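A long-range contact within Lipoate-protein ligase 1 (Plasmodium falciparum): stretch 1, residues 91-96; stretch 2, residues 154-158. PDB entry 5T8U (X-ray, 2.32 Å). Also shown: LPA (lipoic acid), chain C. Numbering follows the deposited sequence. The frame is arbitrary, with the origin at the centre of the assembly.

Stretch 1, residues 91-96: RRFTGG
Stretch 2 154-158: SAFKK

Stretch 2 is the regular partner: residues 154-158 lie within a longer β-strand, with phi/psi running from -114/163 at S154 through -152/160 at A155 and -151/139 at K157. Stretch 1 is extended but forms no regular strand, and F93, at -91/-9, interrupts otherwise extended psi values, which resume with T94 at -97/176 and G95 at -88/-175. The backbones come nearest at T94 and K157, whose CA atoms are 5.6 Å apart. From T94 to G96 stretch 1 runs roughly opposite to the strand, so its contacts pass from K157 at T94 to A155 at G95. No hydrogen bond joins the stretches; even G95 N stays 4.3 Å from F156 O, so the contact rests on packing and buries 224 Å² in all.

Strand alternation sets the pattern. A155 and K157 point CA-to-CB toward stretch 1, whereas S154 and F156 point away. T94, chi1 p (62°), points toward the strand and fits against it closely: OG1 lies 3.3 Å from A155 CB, and CG2 lies 3.4 Å from F156 O and 3.8 Å from K157 CB. K157, t/t/t/p, lays its aliphatic chain beside F93, with CD 4.1 Å from F93 O and 4.3 Å from F93 CB; the F93 ring, chi1 m, leads away.

The small methyl of A155 also meets G95, its CB 3.3 Å from G95 O. That carbonyl is held from within its own stretch: R92, p/t/t with chi4 -88°, donates to G95 O from NE (3.3 Å) and NH1 (3.2 Å), a forked pair that ties the R92 side chain to the backbone three residues on. The A155 methyl lies obliquely to the guanidinium, while lipoic acid C5 covers one face.

G96, at 116/-173, calls for glycine: a CB would be jammed against the preceding carbonyl and would clash with R92 NH1. The ligand approaches both stretches, with its C2 3.0 Å from S154 O and its O2 3.7 Å from G96 CA.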

# COMPACT_ATOMS: atom_id res chain seq x y z
N ARG A 91 6.24 7.36 -4.93
CA ARG A 91 6.48 6.75 -3.63
C ARG A 91 5.17 6.77 -2.86
O ARG A 91 4.62 7.84 -2.59
CB ARG A 91 7.58 7.48 -2.85
CG ARG A 91 7.79 6.98 -1.42
CD ARG A 91 8.78 7.85 -0.68
NE ARG A 91 10.11 7.82 -1.29
CZ ARG A 91 11.10 7.01 -0.93
NH1 ARG A 91 10.93 6.13 0.05
NH2 ARG A 91 12.26 7.06 -1.56
N ARG A 92 4.67 5.59 -2.50
CA ARG A 92 3.41 5.48 -1.79
C ARG A 92 3.63 5.65 -0.28
O ARG A 92 4.76 5.74 0.21
CB ARG A 92 2.74 4.14 -2.09
CG ARG A 92 3.61 2.93 -1.79
CD ARG A 92 2.88 1.63 -2.08
NE ARG A 92 3.69 0.47 -1.71
CZ ARG A 92 4.57 -0.13 -2.50
NH1 ARG A 92 5.25 -1.18 -2.05
NH2 ARG A 92 4.78 0.31 -3.73
N PHE A 93 2.52 5.70 0.45
CA PHE A 93 2.55 5.89 1.89
C PHE A 93 2.61 4.59 2.67
O PHE A 93 2.82 4.62 3.89
CB PHE A 93 1.32 6.69 2.34
CG PHE A 93 1.25 8.08 1.75
CD1 PHE A 93 2.35 8.92 1.81
CD2 PHE A 93 0.10 8.53 1.14
CE1 PHE A 93 2.29 10.20 1.27
CE2 PHE A 93 0.03 9.80 0.59
CZ PHE A 93 1.13 10.63 0.66
N THR A 94 2.44 3.45 2.01
CA THR A 94 2.49 2.15 2.67
C THR A 94 3.87 1.54 2.49
O THR A 94 4.75 2.08 1.82
CB THR A 94 1.41 1.22 2.10
OG1 THR A 94 1.66 1.00 0.71
CG2 THR A 94 0.03 1.82 2.28
N GLY A 95 4.07 0.37 3.11
CA GLY A 95 5.30 -0.37 2.96
C GLY A 95 5.26 -1.31 1.77
O GLY A 95 4.31 -1.33 0.98
N GLY A 96 6.32 -2.09 1.63
CA GLY A 96 6.43 -3.08 0.58
C GLY A 96 7.59 -2.76 -0.35
O GLY A 96 8.38 -1.84 -0.12
N SER A 154 -0.27 -6.86 -2.02
CA SER A 154 -0.98 -5.91 -1.18
C SER A 154 -0.03 -5.17 -0.24
O SER A 154 1.10 -5.58 0.00
CB SER A 154 -2.07 -6.61 -0.37
OG SER A 154 -3.00 -7.25 -1.22
N ALA A 155 -0.54 -4.06 0.30
CA ALA A 155 0.16 -3.28 1.31
C ALA A 155 -0.89 -2.57 2.16
O ALA A 155 -2.04 -2.39 1.74
CB ALA A 155 1.13 -2.28 0.69
N PHE A 156 -0.48 -2.17 3.36
CA PHE A 156 -1.43 -1.72 4.37
C PHE A 156 -0.94 -0.45 5.05
O PHE A 156 0.26 -0.15 5.06
CB PHE A 156 -1.66 -2.81 5.43
CG PHE A 156 -1.82 -4.19 4.86
CD1 PHE A 156 -3.08 -4.68 4.55
CD2 PHE A 156 -0.72 -4.99 4.62
CE1 PHE A 156 -3.23 -5.94 4.02
CE2 PHE A 156 -0.87 -6.25 4.08
CZ PHE A 156 -2.13 -6.73 3.79
N LYS A 157 -1.89 0.29 5.62
CA LYS A 157 -1.60 1.44 6.46
C LYS A 157 -2.73 1.59 7.46
O LYS A 157 -3.91 1.42 7.11
CB LYS A 157 -1.42 2.72 5.65
CG LYS A 157 -1.37 3.99 6.49
CD LYS A 157 -0.79 5.15 5.70
CE LYS A 157 -0.68 6.41 6.55
NZ LYS A 157 0.25 6.24 7.70
N LYS A 158 -2.38 1.89 8.71
CA LYS A 158 -3.35 2.01 9.79
C LYS A 158 -3.38 3.45 10.29
O LYS A 158 -2.37 4.14 10.32
CB LYS A 158 -3.00 1.06 10.94
CG LYS A 158 -3.98 1.09 12.11
CD LYS A 158 -5.33 0.48 11.73
CE LYS A 158 -6.36 0.71 12.83
NZ LYS A 158 -7.58 -0.13 12.64
C1 LPA C . 4.34 -6.07 -2.42
O1 LPA C . 4.39 -7.02 -3.24
C2 LPA C . 3.06 -5.25 -2.28
O2 LPA C . 5.34 -5.79 -1.71
C3 LPA C . 2.85 -4.43 -3.56
C4 LPA C . 1.80 -3.35 -3.32
C5 LPA C . 1.83 -2.36 -4.49
C6 LPA C . 0.97 -1.28 -4.25
S6 LPA C . 1.40 -0.08 -5.12
C7 LPA C . -0.87 -1.74 -4.80
C8 LPA C . -1.53 -0.45 -5.48
S8 LPA C . -0.24 0.84 -5.53